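PDB 5NNL: inactive dihydroorotase-like domain from Chaetomium thermophilum, which is a catalytically inactive relative of dihydroorotase, built around the alpha/beta barrel found in the amidohydrolase superfamily. Local coordinates for residues Asn103-Asn108 / Val112-Ala117; Leu167-Gly172 / Ile212-Ser217; Ala33-Gly38 / Val313-Gln318; Ser183-Gln188 / Pro244-Ala249; Asp120-Pro123 / Pro127-Thr130. All coordinates share one frame; numbering follows the deposited sequence.

Interaction 1. Residues Asn103-Asn108 / Val112-Ala117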
# COMPACT_ATOMS: atom_id res chain seq x y z
N ASN A 103 -2.98 11.61 -13.66
CA ASN A 103 -4.10 11.40 -14.56
C ASN A 103 -5.36 12.14 -14.12
O ASN A 103 -6.30 12.26 -14.90
CB ASN A 103 -4.40 9.90 -14.70
CG ASN A 103 -4.72 9.24 -13.37
OD1 ASN A 103 -4.49 9.82 -12.32
ND2 ASN A 103 -5.24 8.02 -13.42
N HIS A 104 -5.39 12.63 -12.88
CA HIS A 104 -6.52 13.43 -12.39
C HIS A 104 -6.44 14.89 -12.82
O HIS A 104 -7.40 15.63 -12.60
CB HIS A 104 -6.59 13.38 -10.86
CG HIS A 104 -7.28 12.17 -10.32
ND1 HIS A 104 -6.93 10.89 -10.67
CD2 HIS A 104 -8.30 12.05 -9.44
CE1 HIS A 104 -7.70 10.02 -10.04
NE2 HIS A 104 -8.54 10.70 -9.28
N LEU A 105 -5.33 15.32 -13.42
CA LEU A 105 -5.05 16.73 -13.60
C LEU A 105 -5.49 17.22 -14.97
O LEU A 105 -5.62 16.45 -15.93
CB LEU A 105 -3.56 17.00 -13.38
CG LEU A 105 -3.02 16.46 -12.05
CD1 LEU A 105 -1.57 16.88 -11.85
CD2 LEU A 105 -3.86 16.93 -10.88
N SER A 106 -5.71 18.53 -15.05
CA SER A 106 -6.23 19.15 -16.26
C SER A 106 -5.13 19.31 -17.31
O SER A 106 -3.95 19.48 -16.99
CB SER A 106 -6.83 20.52 -15.93
OG SER A 106 -7.19 21.21 -17.11
N ASP A 107 -5.55 19.26 -18.58
CA ASP A 107 -4.66 19.55 -19.69
C ASP A 107 -4.68 21.02 -20.08
O ASP A 107 -3.89 21.43 -20.94
CB ASP A 107 -5.03 18.70 -20.90
CG ASP A 107 -5.21 17.23 -20.55
OD1 ASP A 107 -6.28 16.87 -20.03
OD2 ASP A 107 -4.26 16.45 -20.78
N ASN A 108 -5.55 21.82 -19.46
CA ASN A 108 -5.67 23.23 -19.81
C ASN A 108 -4.49 24.06 -19.31
O ASN A 108 -4.26 25.16 -19.83
CB ASN A 108 -6.96 23.81 -19.23
CG ASN A 108 -8.20 23.31 -19.94
OD1 ASN A 108 -8.15 22.94 -21.11
ND2 ASN A 108 -9.32 23.30 -19.23
N VAL A 112 2.59 20.97 -13.87
CA VAL A 112 3.53 21.43 -12.85
C VAL A 112 2.87 22.46 -11.95
O VAL A 112 2.96 22.39 -10.72
CB VAL A 112 4.80 22.00 -13.52
CG1 VAL A 112 5.80 22.47 -12.46
CG2 VAL A 112 5.44 20.98 -14.44
N THR A 113 2.20 23.44 -12.56
CA THR A 113 1.54 24.48 -11.78
C THR A 113 0.49 23.87 -10.86
O THR A 113 0.43 24.20 -9.67
CB THR A 113 0.91 25.52 -12.72
OG1 THR A 113 1.91 26.04 -13.60
CG2 THR A 113 0.29 26.67 -11.93
N GLN A 114 -0.34 22.97 -11.40
CA GLN A 114 -1.41 22.39 -10.60
C GLN A 114 -0.85 21.65 -9.39
O GLN A 114 -1.40 21.74 -8.29
CB GLN A 114 -2.26 21.44 -11.45
CG GLN A 114 -2.81 22.06 -12.72
CD GLN A 114 -3.46 21.03 -13.62
OE1 GLN A 114 -4.37 20.31 -13.21
NE2 GLN A 114 -2.98 20.95 -14.86
N VAL A 115 0.24 20.90 -9.58
CA VAL A 115 0.85 20.19 -8.47
C VAL A 115 1.50 21.18 -7.51
O VAL A 115 1.47 20.99 -6.28
CB VAL A 115 1.86 19.15 -8.99
CG1 VAL A 115 2.64 18.52 -7.84
CG2 VAL A 115 1.13 18.06 -9.78
N GLU A 116 2.09 22.25 -8.04
CA GLU A 116 2.71 23.26 -7.18
C GLU A 116 1.71 23.85 -6.20
O GLU A 116 2.06 24.16 -5.06
CB GLU A 116 3.34 24.36 -8.04
CG GLU A 116 3.77 25.62 -7.28
CD GLU A 116 4.90 25.37 -6.29
OE1 GLU A 116 5.51 24.28 -6.35
OE2 GLU A 116 5.18 26.26 -5.46
N ALA A 117 0.46 24.02 -6.63
CA ALA A 117 -0.56 24.58 -5.75
C ALA A 117 -0.73 23.73 -4.50
O ALA A 117 -0.72 24.25 -3.38
CB ALA A 117 -1.89 24.71 -6.51

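Interaction 2. Residues Leu167-Gly172 / Ile212-Ser217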
# COMPACT_ATOMS: atom_id res chain seq x y z
N LEU A 167 19.18 8.14 -8.25
CA LEU A 167 19.96 9.36 -8.44
C LEU A 167 19.49 10.46 -7.50
O LEU A 167 20.32 11.16 -6.90
CB LEU A 167 19.85 9.82 -9.90
CG LEU A 167 20.70 11.03 -10.30
CD1 LEU A 167 22.18 10.74 -10.15
CD2 LEU A 167 20.38 11.45 -11.73
N GLY A 168 18.18 10.63 -7.35
CA GLY A 168 17.68 11.62 -6.40
C GLY A 168 18.18 11.36 -4.99
O GLY A 168 18.58 12.29 -4.29
N LYS A 169 18.18 10.10 -4.57
CA LYS A 169 18.61 9.77 -3.22
C LYS A 169 20.07 10.14 -3.01
O LYS A 169 20.44 10.69 -1.96
CB LYS A 169 18.38 8.29 -2.93
CG LYS A 169 16.93 7.92 -2.71
CD LYS A 169 16.79 6.52 -2.14
CE LYS A 169 15.36 6.23 -1.73
NZ LYS A 169 15.25 4.99 -0.92
N GLN A 170 20.93 9.85 -3.99
CA GLN A 170 22.36 10.09 -3.80
C GLN A 170 22.66 11.57 -3.65
O GLN A 170 23.65 11.94 -3.00
CB GLN A 170 23.16 9.48 -4.95
CG GLN A 170 23.01 10.20 -6.29
CD GLN A 170 24.34 10.44 -6.98
OE1 GLN A 170 24.48 10.16 -8.18
NE2 GLN A 170 25.31 10.96 -6.25
N LYS A 171 21.84 12.44 -4.24
CA LYS A 171 22.04 13.88 -4.14
C LYS A 171 21.27 14.50 -2.98
O LYS A 171 21.11 15.72 -2.93
CB LYS A 171 21.63 14.56 -5.45
CG LYS A 171 22.41 14.09 -6.68
CD LYS A 171 23.90 14.38 -6.55
CE LYS A 171 24.68 13.92 -7.78
NZ LYS A 171 26.11 14.33 -7.72
N GLY A 172 20.80 13.68 -2.04
CA GLY A 172 20.16 14.18 -0.84
C GLY A 172 18.70 14.55 -0.97
O GLY A 172 18.12 15.04 0.00
N ILE A 212 17.36 0.57 -2.46
CA ILE A 212 16.70 1.82 -2.81
C ILE A 212 15.22 1.78 -2.46
O ILE A 212 14.61 2.83 -2.21
CB ILE A 212 16.91 2.12 -4.31
CG1 ILE A 212 18.40 2.20 -4.64
CG2 ILE A 212 16.17 3.39 -4.73
CD1 ILE A 212 19.22 3.07 -3.70
N ILE A 213 14.62 0.60 -2.45
CA ILE A 213 13.20 0.47 -2.17
C ILE A 213 13.01 0.48 -0.65
O ILE A 213 13.54 -0.39 0.06
CB ILE A 213 12.63 -0.82 -2.79
CG1 ILE A 213 12.97 -0.86 -4.29
CG2 ILE A 213 11.13 -0.89 -2.59
CD1 ILE A 213 12.66 -2.17 -4.96
N ASP A 214 12.28 1.47 -0.16
CA ASP A 214 12.10 1.66 1.28
C ASP A 214 10.95 0.84 1.84
O ASP A 214 11.02 0.42 3.00
CB ASP A 214 11.87 3.15 1.58
CG ASP A 214 13.01 4.02 1.09
OD1 ASP A 214 14.11 3.98 1.68
OD2 ASP A 214 12.81 4.74 0.08
N VAL A 215 9.92 0.59 1.04
CA VAL A 215 8.66 0.03 1.53
C VAL A 215 8.11 -0.98 0.53
O VAL A 215 8.23 -0.82 -0.69
CB VAL A 215 7.63 1.14 1.79
CG1 VAL A 215 6.27 0.56 2.19
CG2 VAL A 215 8.13 2.11 2.84
N PHE A 216 7.48 -2.03 1.06
CA PHE A 216 6.62 -2.90 0.28
C PHE A 216 5.16 -2.53 0.55
O PHE A 216 4.78 -2.27 1.69
CB PHE A 216 6.83 -4.37 0.63
CG PHE A 216 8.11 -4.97 0.10
CD1 PHE A 216 8.57 -4.67 -1.17
CD2 PHE A 216 8.84 -5.84 0.88
CE1 PHE A 216 9.74 -5.22 -1.65
CE2 PHE A 216 10.01 -6.40 0.41
CZ PHE A 216 10.46 -6.10 -0.85
N SER A 217 4.36 -2.50 -0.51
CA SER A 217 2.93 -2.29 -0.37
C SER A 217 2.20 -3.41 -1.10
O SER A 217 2.78 -4.15 -1.89
CB SER A 217 2.49 -0.93 -0.94
OG SER A 217 2.60 -0.91 -2.35

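Interaction 3. Residues Ala33-Gly38 / Val313-Gln318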
# COMPACT_ATOMS: atom_id res chain seq x y z
N ALA A 33 -9.41 -8.99 6.44
CA ALA A 33 -8.36 -9.72 5.75
C ALA A 33 -6.98 -9.16 6.08
O ALA A 33 -6.00 -9.91 6.07
CB ALA A 33 -8.61 -9.69 4.24
N SER A 34 -6.89 -7.86 6.37
CA SER A 34 -5.61 -7.27 6.73
C SER A 34 -5.10 -7.83 8.06
O SER A 34 -3.98 -8.33 8.14
CB SER A 34 -5.72 -5.75 6.79
OG SER A 34 -5.87 -5.20 5.49
N ILE A 35 -5.92 -7.75 9.11
CA ILE A 35 -5.47 -8.22 10.42
C ILE A 35 -5.18 -9.71 10.37
O ILE A 35 -4.23 -10.20 10.99
CB ILE A 35 -6.50 -7.86 11.51
CG1 ILE A 35 -5.87 -7.99 12.91
CG2 ILE A 35 -7.76 -8.73 11.43
CD1 ILE A 35 -4.80 -6.96 13.21
N ALA A 36 -5.98 -10.46 9.61
CA ALA A 36 -5.73 -11.89 9.46
C ALA A 36 -4.40 -12.17 8.78
O ALA A 36 -3.80 -13.23 8.99
CB ALA A 36 -6.87 -12.54 8.68
N ALA A 37 -3.92 -11.24 7.96
CA ALA A 37 -2.64 -11.41 7.28
C ALA A 37 -1.46 -10.86 8.07
O ALA A 37 -0.32 -11.04 7.65
CB ALA A 37 -2.68 -10.73 5.90
N GLY A 38 -1.72 -10.20 9.20
CA GLY A 38 -0.66 -9.65 10.03
C GLY A 38 -0.52 -8.15 9.97
O GLY A 38 0.39 -7.61 10.61
N VAL A 313 -2.00 -13.57 15.43
CA VAL A 313 -1.95 -12.11 15.42
C VAL A 313 -2.72 -11.62 16.63
O VAL A 313 -3.88 -12.00 16.83
CB VAL A 313 -2.54 -11.52 14.12
CG1 VAL A 313 -2.60 -9.99 14.18
CG2 VAL A 313 -1.73 -11.98 12.92
N THR A 314 -2.08 -10.79 17.44
CA THR A 314 -2.75 -10.12 18.54
C THR A 314 -3.00 -8.67 18.16
O THR A 314 -2.24 -8.06 17.40
CB THR A 314 -1.92 -10.18 19.83
OG1 THR A 314 -0.67 -9.51 19.66
CG2 THR A 314 -1.67 -11.64 20.23
N PHE A 315 -4.10 -8.13 18.66
CA PHE A 315 -4.49 -6.75 18.35
C PHE A 315 -5.41 -6.27 19.45
O PHE A 315 -6.44 -6.91 19.72
CB PHE A 315 -5.17 -6.68 16.99
CG PHE A 315 -5.62 -5.29 16.62
CD1 PHE A 315 -4.70 -4.32 16.29
CD2 PHE A 315 -6.97 -4.98 16.58
CE1 PHE A 315 -5.11 -3.04 15.95
CE2 PHE A 315 -7.38 -3.71 16.24
CZ PHE A 315 -6.45 -2.74 15.92
N GLN A 316 -5.04 -5.18 20.11
CA GLN A 316 -5.90 -4.56 21.12
C GLN A 316 -6.30 -5.56 22.19
O GLN A 316 -7.47 -5.65 22.58
CB GLN A 316 -7.13 -3.93 20.46
CG GLN A 316 -6.85 -2.62 19.74
CD GLN A 316 -6.48 -1.51 20.70
OE1 GLN A 316 -7.11 -1.35 21.74
NE2 GLN A 316 -5.46 -0.73 20.34
N ASP A 317 -5.32 -6.33 22.68
CA ASP A 317 -5.48 -7.25 23.80
C ASP A 317 -6.32 -8.47 23.46
O ASP A 317 -6.83 -9.14 24.37
CB ASP A 317 -6.07 -6.53 25.03
CG ASP A 317 -5.01 -6.15 26.04
OD1 ASP A 317 -4.22 -7.03 26.43
OD2 ASP A 317 -4.96 -4.96 26.43
N GLN A 318 -6.47 -8.80 22.18
CA GLN A 318 -7.22 -9.97 21.77
C GLN A 318 -6.46 -10.71 20.68
O GLN A 318 -5.59 -10.14 20.00
CB GLN A 318 -8.62 -9.59 21.27
CG GLN A 318 -9.47 -8.86 22.31
CD GLN A 318 -9.90 -9.77 23.46
OE1 GLN A 318 -9.77 -10.99 23.37
NE2 GLN A 318 -10.42 -9.17 24.53

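Interaction 4. Residues Ser183-Gln188 / Pro244-Ala249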
# COMPACT_ATOMS: atom_id res chain seq x y z
N SER A 183 4.59 -7.08 -8.03
CA SER A 183 5.53 -6.64 -9.06
C SER A 183 6.82 -7.45 -9.04
O SER A 183 7.46 -7.61 -10.08
CB SER A 183 5.86 -5.16 -8.88
OG SER A 183 4.73 -4.34 -9.13
N LEU A 184 7.23 -7.96 -7.87
CA LEU A 184 8.47 -8.71 -7.78
C LEU A 184 8.33 -10.16 -8.22
O LEU A 184 9.35 -10.81 -8.47
CB LEU A 184 9.00 -8.67 -6.34
CG LEU A 184 9.51 -7.33 -5.80
CD1 LEU A 184 10.12 -7.52 -4.42
CD2 LEU A 184 10.51 -6.67 -6.74
N PHE A 185 7.11 -10.67 -8.35
CA PHE A 185 6.89 -12.08 -8.64
C PHE A 185 5.99 -12.31 -9.85
O PHE A 185 5.70 -13.47 -10.17
CB PHE A 185 6.29 -12.77 -7.41
CG PHE A 185 7.10 -12.60 -6.17
CD1 PHE A 185 8.19 -13.42 -5.93
CD2 PHE A 185 6.80 -11.60 -5.26
CE1 PHE A 185 8.95 -13.25 -4.80
CE2 PHE A 185 7.55 -11.43 -4.12
CZ PHE A 185 8.63 -12.26 -3.89
N LEU A 186 5.55 -11.25 -10.53
CA LEU A 186 4.79 -11.35 -11.77
C LEU A 186 5.33 -10.33 -12.76
O LEU A 186 5.60 -9.18 -12.38
CB LEU A 186 3.29 -11.10 -11.56
CG LEU A 186 2.54 -12.06 -10.63
CD1 LEU A 186 1.18 -11.48 -10.30
CD2 LEU A 186 2.40 -13.43 -11.27
N SER A 187 5.47 -10.74 -14.02
CA SER A 187 5.99 -9.87 -15.07
C SER A 187 5.18 -10.09 -16.35
O SER A 187 4.26 -10.91 -16.40
CB SER A 187 7.48 -10.14 -15.32
OG SER A 187 7.67 -11.33 -16.06
N GLN A 188 5.53 -9.33 -17.39
CA GLN A 188 4.86 -9.47 -18.68
C GLN A 188 5.16 -10.80 -19.35
O GLN A 188 4.45 -11.19 -20.28
CB GLN A 188 5.25 -8.31 -19.60
CG GLN A 188 4.35 -7.10 -19.42
CD GLN A 188 4.89 -5.86 -20.11
OE1 GLN A 188 5.42 -5.94 -21.22
NE2 GLN A 188 4.76 -4.71 -19.46
N PRO A 244 3.53 -14.15 2.42
CA PRO A 244 4.10 -15.47 2.08
C PRO A 244 4.99 -15.45 0.85
O PRO A 244 6.03 -16.11 0.85
CB PRO A 244 2.85 -16.34 1.86
CG PRO A 244 1.79 -15.69 2.65
CD PRO A 244 2.07 -14.22 2.63
N LEU A 245 4.61 -14.70 -0.19
CA LEU A 245 5.49 -14.53 -1.34
C LEU A 245 6.85 -14.01 -0.90
O LEU A 245 7.89 -14.50 -1.37
CB LEU A 245 4.86 -13.57 -2.35
CG LEU A 245 3.71 -14.11 -3.21
CD1 LEU A 245 2.99 -12.97 -3.91
CD2 LEU A 245 4.24 -15.12 -4.23
N LEU A 246 6.87 -13.04 0.01
CA LEU A 246 8.13 -12.51 0.51
C LEU A 246 8.86 -13.54 1.36
O LEU A 246 10.08 -13.72 1.22
CB LEU A 246 7.88 -11.24 1.32
CG LEU A 246 7.30 -10.06 0.55
CD1 LEU A 246 6.79 -9.00 1.52
CD2 LEU A 246 8.33 -9.48 -0.40
N LEU A 247 8.14 -14.22 2.25
CA LEU A 247 8.78 -15.19 3.12
C LEU A 247 9.26 -16.40 2.33
O LEU A 247 10.26 -17.03 2.70
CB LEU A 247 7.82 -15.61 4.22
CG LEU A 247 7.34 -14.47 5.12
CD1 LEU A 247 6.37 -14.98 6.16
CD2 LEU A 247 8.51 -13.77 5.80
N THR A 248 8.58 -16.74 1.24
CA THR A 248 9.09 -17.78 0.35
C THR A 248 10.43 -17.35 -0.25
O THR A 248 11.34 -18.18 -0.40
CB THR A 248 8.07 -18.07 -0.75
OG1 THR A 248 6.82 -18.46 -0.15
CG2 THR A 248 8.55 -19.19 -1.67
N ALA A 249 10.57 -16.07 -0.58
CA ALA A 249 11.85 -15.56 -1.08
C ALA A 249 12.91 -15.53 0.01
O ALA A 249 14.10 -15.69 -0.28
CB ALA A 249 11.66 -14.16 -1.68

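Interaction 5. Residues Asp120-Pro123 / Pro127-Thr130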
# COMPACT_ATOMS: atom_id res chain seq x y z
N ASP A 120 2.04 24.12 -2.18
CA ASP A 120 1.92 25.37 -1.44
C ASP A 120 0.86 25.30 -0.34
O ASP A 120 1.00 25.95 0.70
CB ASP A 120 1.58 26.52 -2.39
CG ASP A 120 2.66 26.76 -3.42
OD1 ASP A 120 3.84 26.50 -3.12
OD2 ASP A 120 2.33 27.21 -4.54
N ALA A 121 -0.22 24.54 -0.55
CA ALA A 121 -1.35 24.50 0.36
C ALA A 121 -1.29 23.37 1.37
O ALA A 121 -2.03 23.39 2.36
CB ALA A 121 -2.65 24.38 -0.45
N TRP A 122 -0.42 22.38 1.17
CA TRP A 122 -0.41 21.19 2.01
C TRP A 122 0.67 21.30 3.08
O TRP A 122 1.77 21.79 2.80
CB TRP A 122 -0.18 19.94 1.16
CG TRP A 122 -0.25 18.64 1.90
CD1 TRP A 122 0.80 17.88 2.33
CD2 TRP A 122 -1.44 17.92 2.26
NE1 TRP A 122 0.34 16.74 2.95
CE2 TRP A 122 -1.03 16.74 2.92
CE3 TRP A 122 -2.80 18.16 2.10
CZ2 TRP A 122 -1.94 15.81 3.42
CZ3 TRP A 122 -3.71 17.23 2.59
CH2 TRP A 122 -3.27 16.07 3.25
N PRO A 123 0.41 20.88 4.33
CA PRO A 123 1.43 21.02 5.38
C PRO A 123 2.74 20.34 5.01
O PRO A 123 2.75 19.22 4.48
CB PRO A 123 0.77 20.37 6.60
CG PRO A 123 -0.69 20.49 6.35
CD PRO A 123 -0.86 20.37 4.86
N PRO A 127 2.77 13.73 5.04
CA PRO A 127 3.30 13.01 3.87
C PRO A 127 2.54 13.30 2.58
O PRO A 127 1.33 13.53 2.57
CB PRO A 127 3.15 11.54 4.26
CG PRO A 127 3.16 11.54 5.75
CD PRO A 127 2.47 12.81 6.15
N ILE A 128 3.30 13.28 1.47
CA ILE A 128 2.75 13.34 0.12
C ILE A 128 3.21 12.10 -0.63
O ILE A 128 4.38 11.72 -0.58
CB ILE A 128 3.19 14.61 -0.63
CG1 ILE A 128 2.64 15.86 0.07
CG2 ILE A 128 2.73 14.56 -2.09
CD1 ILE A 128 3.09 17.18 -0.54
N ILE A 129 2.27 11.47 -1.34
CA ILE A 129 2.52 10.22 -2.05
C ILE A 129 2.03 10.38 -3.49
O ILE A 129 0.99 10.99 -3.73
CB ILE A 129 1.84 9.03 -1.35
CG1 ILE A 129 1.84 7.78 -2.24
CG2 ILE A 129 0.42 9.38 -0.95
CD1 ILE A 129 1.36 6.52 -1.54
N THR A 130 2.80 9.83 -4.43
CA THR A 130 2.47 9.94 -5.85
C THR A 130 2.78 8.63 -6.55
O THR A 130 3.65 7.86 -6.13
CB THR A 130 3.25 11.07 -6.53
OG1 THR A 130 2.95 11.08 -7.93
CG2 THR A 130 4.76 10.89 -6.34

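Interaction 1. Residues Asn103-Asn108 / Val112-Ala117
Leu105 meets helix 111-121 with two parts of its side chain. Leu105 CB rests 3.4 Å from Gln114 OE1, while Leu105 CD1 at the far end touches Val115 CG2 at 3.6 Å, the leucine and valine crossing at about a right angle. Aliphatic residues suit this buried spot, for Val115 also packs on Ile140 and Leu143 of helix 134-146. At Ser106 the contact turns polar. Ser106 N gives a hydrogen bond of 2.9 Å to Gln114 OE1, arriving in the carbonyl plane on a lone pair, and Ser106 O receives one of 2.8 Å from Gln114 NE2, fairly straight at 163°. One amide group therefore grips both backbone polar groups of one residue, which fixes its rotation; glutamine fits because donor and acceptor sit side by side on a chain extended beyond CG. In the fold, this pairing holds the loop that follows barrel strand 98-100 against the opening turns of helix 111-121. Gln114 NE2 also makes a weak hydrogen bond to Ile109 O farther along the same loop. The Ser106 hydroxyl is turned elsewhere: with OG opposite the backbone N (chi1 173°), Ser106 OG accepts from Asn108 N at 2.9 Å and forms an ST turn.

Interaction 2. Residues Leu167-Gly172 / Ile212-Ser217
Lys169 lays its aliphatic chain alongside Ile212, the two side chains pointing opposite ways as they pass, with Lys169 CD 4.1 Å from Ile212 CG2. Beyond that touch the lysine stays stretched out to its end, so its amine spans the gap from the last turn of helix 159-170 to the loop that enters strand 215-217. There NZ finds two acceptors. Ile212 O lies 2.6 Å from Lys169 NZ, with the donor tilted 27° from the carbonyl plane. The second is the carboxylate of Asp214, which comes from the opposite direction; Asp214 OD2 forms a salt bridge of 2.6 Å with Lys169 NZ, met on the syn side and 25° out of the carboxylate plane. The helix ends just past the lysine in a Schellman motif whose C-prime residue is Gly172, its positive phi suiting glycine. Asp214 OD2 has a further partner, Cys177 N, so this oxygen, on the loop that enters strand 215-217, is shared between helix 159-170 and the adjacent strand 175-180. With an ammonium group and a backbone N-H both directed at it, the aspartate is probably kept ionised, and two acceptors so close to NZ probably restrict the end of this partly exposed lysine.

Interaction 3. Residues Ala33-Gly38 / Val313-Gln318
Ile35 and Val313 form the close-packed half of this contact, together with Phe315. The terminal CD1 of Ile35 reaches over to Val313 CG1 at 3.9 Å and to Phe315 CB at 3.8 Å; it is put there by a first torsion that sets CG1 opposite the backbone N (chi1 -164°). Val313 in turn straddles the helix end: Ile35 O lies 3.6 Å from each of the two Val313 methyls, CG1 and CG2. Val313 CG2 also approaches Gly38 CA at 3.9 Å. A beta-branched valine suits the strand and spreads two methyls over that end, while Gly38 takes the positive phi (106°) of the Schellman motif that closes helix 26-37, an angle at which a CB would collide with the preceding carbonyl. No hydrogen bond crosses between the segments here; the fit is apolar and buried. The character changes beyond Phe315, where the chain swings away from the helix into a turn whose Asp317 and Gln318 are exposed, and polar side chains suit that outer side. Phe315 N bonds to Gln318 O at 2.8 Å and Gln318 N returns a bond to Phe315 O, closing a type I' turn. This is the classic two-residue beta hairpin, joining strands 305-315 and 318-322 beside the end of a helix that leads straight into barrel strand 39-44.

Interaction 4. Residues Ser183-Gln188 / Pro244-Ala249
The backbones at Phe185 and Leu245 come within 7.8 Å, CA to CA, where the short, weakly bonded helical turn around Phe185 meets the well-formed helix 242-251. Phe185 carries nearly all of the contact from its side. With CG beside the backbone N (chi1 -55°), its ring is carried out toward helix 242-251. Leu245 CB sits over one face, 4.2 Å from the centroid of the Phe185 ring and 24° off the ring normal, a CH-pi contact offset toward the rim. The far end of the ring reaches the helix backbone, with Phe185 CZ 3.5 Å from Leu245 O. Around the ring edge, near its plane, lie Ala249 CB, 4.2 Å from Phe185 CZ, and Leu246 CD2, 4.3 Å from Phe185 CE2. The small alanine one turn on leaves space for the broad ring, and the leucines supply the apolar surface that it needs. In the alpha/beta barrel, helix 181-185 follows directly on strand 175-180, so the phenylalanine joins the C-terminal side of that strand to a helix that also packs on the antiparallel strands 281-291, through Leu247 on Ile284 and Leu286, and 305-315. Leu245 itself touches Leu306 and, in a loop, Phe301. Thr248 lies on the same helix, where Thr248 OG1 donates to Pro244 O at 2.7 Å. That carbonyl also accepts from Thr248 N, and the threonine OG1 in turn receives a hydrogen bond from Lys307 N of strand 305-315.

Interaction 5. Residues Asp120-Pro123 / Pro127-Thr130
Trp122 meets Pro127 and Ile128 within the beta-alpha-beta unit made of strand 98-100, helix 111-121 and strand 128-130, one of the repeating steps of the alpha/beta barrel. Trp122 is the first residue to leave the helical conformation, and its indole folds back toward the place where the next strand begins, bridging the short loop that joins helix to strand. A first torsion of -175° sets CG opposite the backbone N and sends the ring toward that strand. The apolar part of the contact is made by the five-membered ring. Trp122 CD1 lies 3.5 Å from Ile128 CG1 and 3.7 Å from Ile128 CD1, the isoleucine arm lying antiparallel to the tryptophan side chain. Isoleucine suits this position because its branch at CB favours the strand while its longer arm reaches the indole; it also packs on Ile100 and Ile151 of the flanking strands, with Arg149 nearby in a loop. Tryptophan is apt because it combines a large buried surface with one N-H for a backbone acceptor. The main acceptor of Trp122 NE1 is Lys126 O in the loop; from Trp122 NE1 to Pro127 O, at 3.4 Å and 130°, the bond is weak. Lys126 and Pro127 are consecutive, just ahead of strand 128-130, so one N-H faces two successive carbonyls, the second only weakly. The ring also packs on Leu98, in the first strand of the unit. Pro123 CD lies over one face of the Trp122 indole, 3.4 Å above the plane and offset toward the rim.

How the interactions relate
Interactions 1 and 5 lie at the two ends of helix 111-121, their centres about 14 Å apart: one fixes the loop entering the helix, the other the loop leaving it for strand 128-130. Interactions 2 and 4 alternate along the chain and touch in space: strand 215-217, which carries interaction 2 at its entry, meets interaction 4 through the ring of Phe216, with Phe216 CE2 3.6 Å from Leu246 CD2 and Phe216 CE1 3.6 Å from Leu184 CD1. Interaction 3 brings together early and late parts of the sequence; its nearest atoms are about 6 Å from those of interaction 4, whereas its centre is about 40 Å from that of interaction 1, across the middle of the chain.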